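Local coordinates for protein amidase, hydantoinase/carbamoylase family (Paraburkholderia phymatum, PDB 6C0D) that probably hydrolyses N-carbamoyl-L-amino acids to free amino acids, as a zinc-binding, homodimeric amidase of the peptidase M20 family, at residues A[97-107]-A[395-406]. Numbering follows the deposited sequence. Where two conformers were deposited one is given.
Sequences GWLDGALGVIY and EDTAEQHIVLGC. With ZN (zinc ion), chain B.
E395 sends its chain out extended, CG anti to the backbone N (chi1 156°), and this lays its carboxylate against the backbone of 97-100. W98 has CG between its backbone N and carbonyl carbon (chi1 77°), which turns the indole NE1 to D396. E395 OE1 accepts two backbone hydrogen bonds. L99 N donates to E395 OE1 at 3.0 Å, nearly along the C-O bond, and D100 N donates to E395 OE1 at 2.9 Å, on the syn side but tilted out of the carboxylate plane. One water joins E395 OE2 to G97 N, and another joins E395 OE2 to D100 OD2. D100 OD1 binds the zinc ion at 2.2 Å, beside H89 and H196. E395 is thus a second-shell residue that holds the backbone of a metal ligand, although its side chain is poorly ordered. This is the metal-binding loop of the M20 catalytic domain, which leads into helix 102-117 and meets the approach to the C-terminal helix 399-419. W98 NE1 donates to D396 OD1 at 2.9 Å, with the acceptor in the indole plane and NE1 above the carboxylate plane. T397 N reaches the same oxygen from the opposite face. I402 CD1 touches both W98 CZ2 and L99 CD1, while its CG2 touches L103 CD1 and Y107 CE1. C406 CB sits over one face of the Y107 ring, 3.8 Å from its centroid, with SG over the same face. Y107 OH makes a weak hydrogen bond to I402 O at 2.6 Å.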
loop_
_atom_site.group_PDB
_atom_site.type_symbol
_atom_site.label_atom_id
_atom_site.label_comp_id
_atom_site.label_asym_id
_atom_site.label_seq_id
_atom_site.Cartn_x
_atom_site.Cartn_y
_atom_site.Cartn_z
ATOM N N GLY A 97 -19.149 -16.616 11.149
ATOM C CA GLY A 97 -19.981 -17.665 10.600
ATOM C C GLY A 97 -20.718 -18.422 11.702
ATOM O O GLY A 97 -20.465 -18.249 12.893
ATOM N N TRP A 98 -21.647 -19.285 11.283
ATOM C CA TRP A 98 -22.548 -19.872 12.267
ATOM C C TRP A 98 -21.950 -21.073 12.980
ATOM O O TRP A 98 -22.541 -21.552 13.956
ATOM C CB TRP A 98 -23.884 -20.246 11.615
ATOM C CG TRP A 98 -23.920 -21.503 10.784
ATOM C CD1 TRP A 98 -23.307 -21.721 9.572
ATOM C CD2 TRP A 98 -24.680 -22.690 11.067
ATOM N NE1 TRP A 98 -23.619 -22.986 9.105
ATOM C CE2 TRP A 98 -24.452 -23.600 10.010
ATOM C CE3 TRP A 98 -25.511 -23.081 12.131
ATOM C CZ2 TRP A 98 -25.040 -24.869 9.977
ATOM C CZ3 TRP A 98 -26.094 -24.336 12.097
ATOM C CH2 TRP A 98 -25.855 -25.218 11.024
ATOM N N LEU A 99 -20.795 -21.567 12.539
ATOM C CA LEU A 99 -20.207 -22.737 13.172
ATOM C C LEU A 99 -18.874 -22.478 13.856
ATOM O O LEU A 99 -18.463 -23.298 14.678
ATOM C CB LEU A 99 -20.033 -23.867 12.146
ATOM C CG LEU A 99 -21.333 -24.335 11.485
ATOM C CD1 LEU A 99 -21.034 -25.290 10.334
ATOM C CD2 LEU A 99 -22.249 -24.998 12.512
ATOM N N ASP A 100 -18.177 -21.386 13.539
ATOM C CA ASP A 100 -16.924 -21.104 14.231
ATOM C C ASP A 100 -17.211 -20.876 15.701
ATOM O O ASP A 100 -17.912 -19.927 16.067
ATOM C CB ASP A 100 -16.217 -19.886 13.627
ATOM C CG ASP A 100 -14.798 -19.687 14.194
ATOM O OD1 ASP A 100 -14.575 -19.950 15.399
ATOM O OD2 ASP A 100 -13.900 -19.279 13.426
ATOM N N GLY A 101 -16.661 -21.745 16.536
ATOM C CA GLY A 101 -16.904 -21.686 17.960
ATOM C C GLY A 101 -18.174 -22.396 18.377
ATOM O O GLY A 101 -18.125 -23.287 19.228
ATOM N N ALA A 102 -19.312 -22.028 17.772
ATOM C CA ALA A 102 -20.591 -22.645 18.115
ATOM C C ALA A 102 -20.534 -24.165 18.014
ATOM O O ALA A 102 -21.111 -24.877 18.846
ATOM C CB ALA A 102 -21.688 -22.095 17.199
ATOM N N LEU A 103 -19.835 -24.681 17.003
ATOM C CA LEU A 103 -19.754 -26.129 16.827
ATOM C C LEU A 103 -19.314 -26.832 18.108
ATOM O O LEU A 103 -19.962 -27.782 18.563
ATOM C CB LEU A 103 -18.789 -26.466 15.692
ATOM C CG LEU A 103 -18.805 -27.950 15.325
ATOM C CD1 LEU A 103 -19.812 -28.186 14.187
ATOM C CD2 LEU A 103 -17.406 -28.444 14.916
ATOM N N GLY A 104 -18.205 -26.388 18.700
ATOM C CA GLY A 104 -17.665 -27.122 19.839
ATOM C C GLY A 104 -18.478 -26.918 21.104
ATOM O O GLY A 104 -18.550 -27.818 21.948
ATOM N N VAL A 105 -19.103 -25.749 21.257
ATOM C CA VAL A 105 -19.981 -25.521 22.409
ATOM C C VAL A 105 -21.164 -26.478 22.366
ATOM O O VAL A 105 -21.485 -27.142 23.361
ATOM C CB VAL A 105 -20.462 -24.057 22.456
ATOM C CG1 VAL A 105 -21.457 -23.876 23.613
ATOM C CG2 VAL A 105 -19.272 -23.097 22.620
ATOM N N ILE A 106 -21.848 -26.544 21.212
ATOM C CA ILE A 106 -23.031 -27.398 21.124
ATOM C C ILE A 106 -22.645 -28.877 21.069
ATOM O O ILE A 106 -23.356 -29.728 21.629
ATOM C CB ILE A 106 -23.899 -26.987 19.926
ATOM C CG1 ILE A 106 -24.324 -25.518 20.060
ATOM C CG2 ILE A 106 -25.121 -27.909 19.792
ATOM C CD1 ILE A 106 -25.042 -25.209 21.381
ATOM N N TYR A 107 -21.521 -29.221 20.428
ATOM C CA TYR A 107 -21.015 -30.588 20.574
ATOM C C TYR A 107 -20.862 -30.948 22.047
ATOM O O TYR A 107 -21.266 -32.029 22.482
ATOM C CB TYR A 107 -19.651 -30.779 19.895
ATOM C CG TYR A 107 -19.612 -31.080 18.406
ATOM C CD1 TYR A 107 -20.653 -30.721 17.547
ATOM C CD2 TYR A 107 -18.488 -31.692 17.855
ATOM C CE1 TYR A 107 -20.574 -30.973 16.173
ATOM C CE2 TYR A 107 -18.397 -31.944 16.494
ATOM C CZ TYR A 107 -19.441 -31.589 15.657
ATOM O OH TYR A 107 -19.359 -31.850 14.307
ATOM N N GLU A 395 -19.471 -19.183 5.442
ATOM C CA GLU A 395 -18.892 -20.357 6.089
ATOM C C GLU A 395 -19.964 -21.412 6.360
ATOM O O GLU A 395 -21.069 -21.085 6.804
ATOM C CB GLU A 395 -18.215 -19.922 7.394
ATOM C CG GLU A 395 -18.057 -20.987 8.470
ATOM C CD GLU A 395 -17.776 -20.372 9.840
ATOM O OE1 GLU A 395 -18.586 -20.580 10.775
ATOM O OE2 GLU A 395 -16.748 -19.668 9.978
ATOM N N ASP A 396 -19.645 -22.682 6.081
ATOM C CA ASP A 396 -20.660 -23.729 6.202
ATOM C C ASP A 396 -20.034 -25.124 6.163
ATOM O O ASP A 396 -18.915 -25.316 5.676
ATOM C CB ASP A 396 -21.722 -23.614 5.105
ATOM C CG ASP A 396 -23.067 -24.174 5.542
ATOM O OD1 ASP A 396 -23.184 -24.616 6.709
ATOM O OD2 ASP A 396 -24.007 -24.178 4.720
ATOM N N THR A 397 -20.803 -26.098 6.664
ATOM C CA THR A 397 -20.435 -27.512 6.722
ATOM C C THR A 397 -21.695 -28.334 6.481
ATOM O O THR A 397 -22.746 -28.019 7.049
ATOM C CB THR A 397 -19.820 -27.863 8.082
ATOM O OG1 THR A 397 -18.645 -27.070 8.313
ATOM C CG2 THR A 397 -19.461 -29.338 8.137
ATOM N N ALA A 398 -21.608 -29.368 5.634
ATOM C CA ALA A 398 -22.772 -30.215 5.378
ATOM C C ALA A 398 -23.309 -30.788 6.683
ATOM O O ALA A 398 -22.534 -31.142 7.573
ATOM C CB ALA A 398 -22.411 -31.357 4.430
ATOM N N GLU A 399 -24.641 -30.887 6.793
ATOM C CA GLU A 399 -25.221 -31.361 8.053
ATOM C C GLU A 399 -24.725 -32.754 8.408
ATOM O O GLU A 399 -24.459 -33.044 9.576
ATOM C CB GLU A 399 -26.752 -31.355 7.992
ATOM C CG GLU A 399 -27.343 -29.949 7.897
ATOM C CD GLU A 399 -28.808 -29.861 8.323
ATOM O OE1 GLU A 399 -29.469 -30.905 8.517
ATOM O OE2 GLU A 399 -29.295 -28.728 8.478
ATOM N N GLN A 400 -24.600 -33.646 7.424
ATOM C CA GLN A 400 -24.111 -34.989 7.731
ATOM C C GLN A 400 -22.678 -34.965 8.250
ATOM O O GLN A 400 -22.271 -35.862 8.999
ATOM C CB GLN A 400 -24.222 -35.884 6.492
ATOM C CG GLN A 400 -23.536 -35.304 5.260
ATOM C CD GLN A 400 -23.426 -36.306 4.135
ATOM O OE1 GLN A 400 -22.637 -37.244 4.208
ATOM N NE2 GLN A 400 -24.228 -36.120 3.088
ATOM N N HIS A 401 -21.887 -33.962 7.868
ATOM C CA HIS A 401 -20.536 -33.893 8.423
ATOM C C HIS A 401 -20.515 -33.251 9.812
ATOM O O HIS A 401 -19.659 -33.598 10.641
ATOM C CB HIS A 401 -19.612 -33.146 7.456
ATOM C CG HIS A 401 -19.514 -33.809 6.115
ATOM N ND1 HIS A 401 -19.098 -33.149 4.975
ATOM C CD2 HIS A 401 -19.802 -35.076 5.733
ATOM C CE1 HIS A 401 -19.150 -33.980 3.946
ATOM N NE2 HIS A 401 -19.560 -35.161 4.380
ATOM N N ILE A 402 -21.446 -32.330 10.083
ATOM C CA ILE A 402 -21.612 -31.842 11.458
ATOM C C ILE A 402 -21.979 -32.998 12.388
ATOM O O ILE A 402 -21.437 -33.133 13.493
ATOM C CB ILE A 402 -22.683 -30.734 11.503
ATOM C CG1 ILE A 402 -22.265 -29.538 10.645
ATOM C CG2 ILE A 402 -22.972 -30.329 12.976
ATOM C CD1 ILE A 402 -23.390 -28.499 10.424
ATOM N N VAL A 403 -22.911 -33.844 11.947
ATOM C CA VAL A 403 -23.334 -35.001 12.733
ATOM C C VAL A 403 -22.179 -35.975 12.925
ATOM O O VAL A 403 -21.938 -36.459 14.035
ATOM C CB VAL A 403 -24.538 -35.686 12.057
ATOM C CG1 VAL A 403 -24.826 -37.054 12.711
ATOM C CG2 VAL A 403 -25.757 -34.769 12.136
ATOM N N LEU A 404 -21.463 -36.307 11.845
ATOM C CA LEU A 404 -20.342 -37.250 11.985
ATOM C C LEU A 404 -19.282 -36.730 12.957
ATOM O O LEU A 404 -18.765 -37.485 13.797
ATOM C CB LEU A 404 -19.712 -37.534 10.618
ATOM C CG LEU A 404 -18.462 -38.421 10.650
ATOM C CD1 LEU A 404 -18.794 -39.813 11.227
ATOM C CD2 LEU A 404 -17.807 -38.554 9.263
ATOM N N GLY A 405 -18.945 -35.442 12.867
ATOM C CA GLY A 405 -17.988 -34.872 13.809
ATOM C C GLY A 405 -18.414 -35.082 15.252
ATOM O O GLY A 405 -17.592 -35.399 16.120
ATOM N N CYS A 406 -19.705 -34.922 15.522
ATOM C CA CYS A 406 -20.185 -35.080 16.891
ATOM C C CYS A 406 -20.182 -36.545 17.297
ATOM O O CYS A 406 -19.889 -36.870 18.451
ATOM C CB CYS A 406 -21.583 -34.490 17.033
ATOM S SG CYS A 406 -22.053 -34.224 18.792
HETATM ZN ZN ZN B . -13.049 -20.342 16.881
HETATM O O HOH W 1 -16.712 -17.476 11.384
HETATM O O HOH W 2 -22.021 -18.784 8.391
HETATM O O HOH W 3 -13.658 -20.064 10.473
HETATM O O HOH W 4 -11.814 -18.903 15.957
HETATM O O HOH W 5 -11.339 -20.967 18.211
#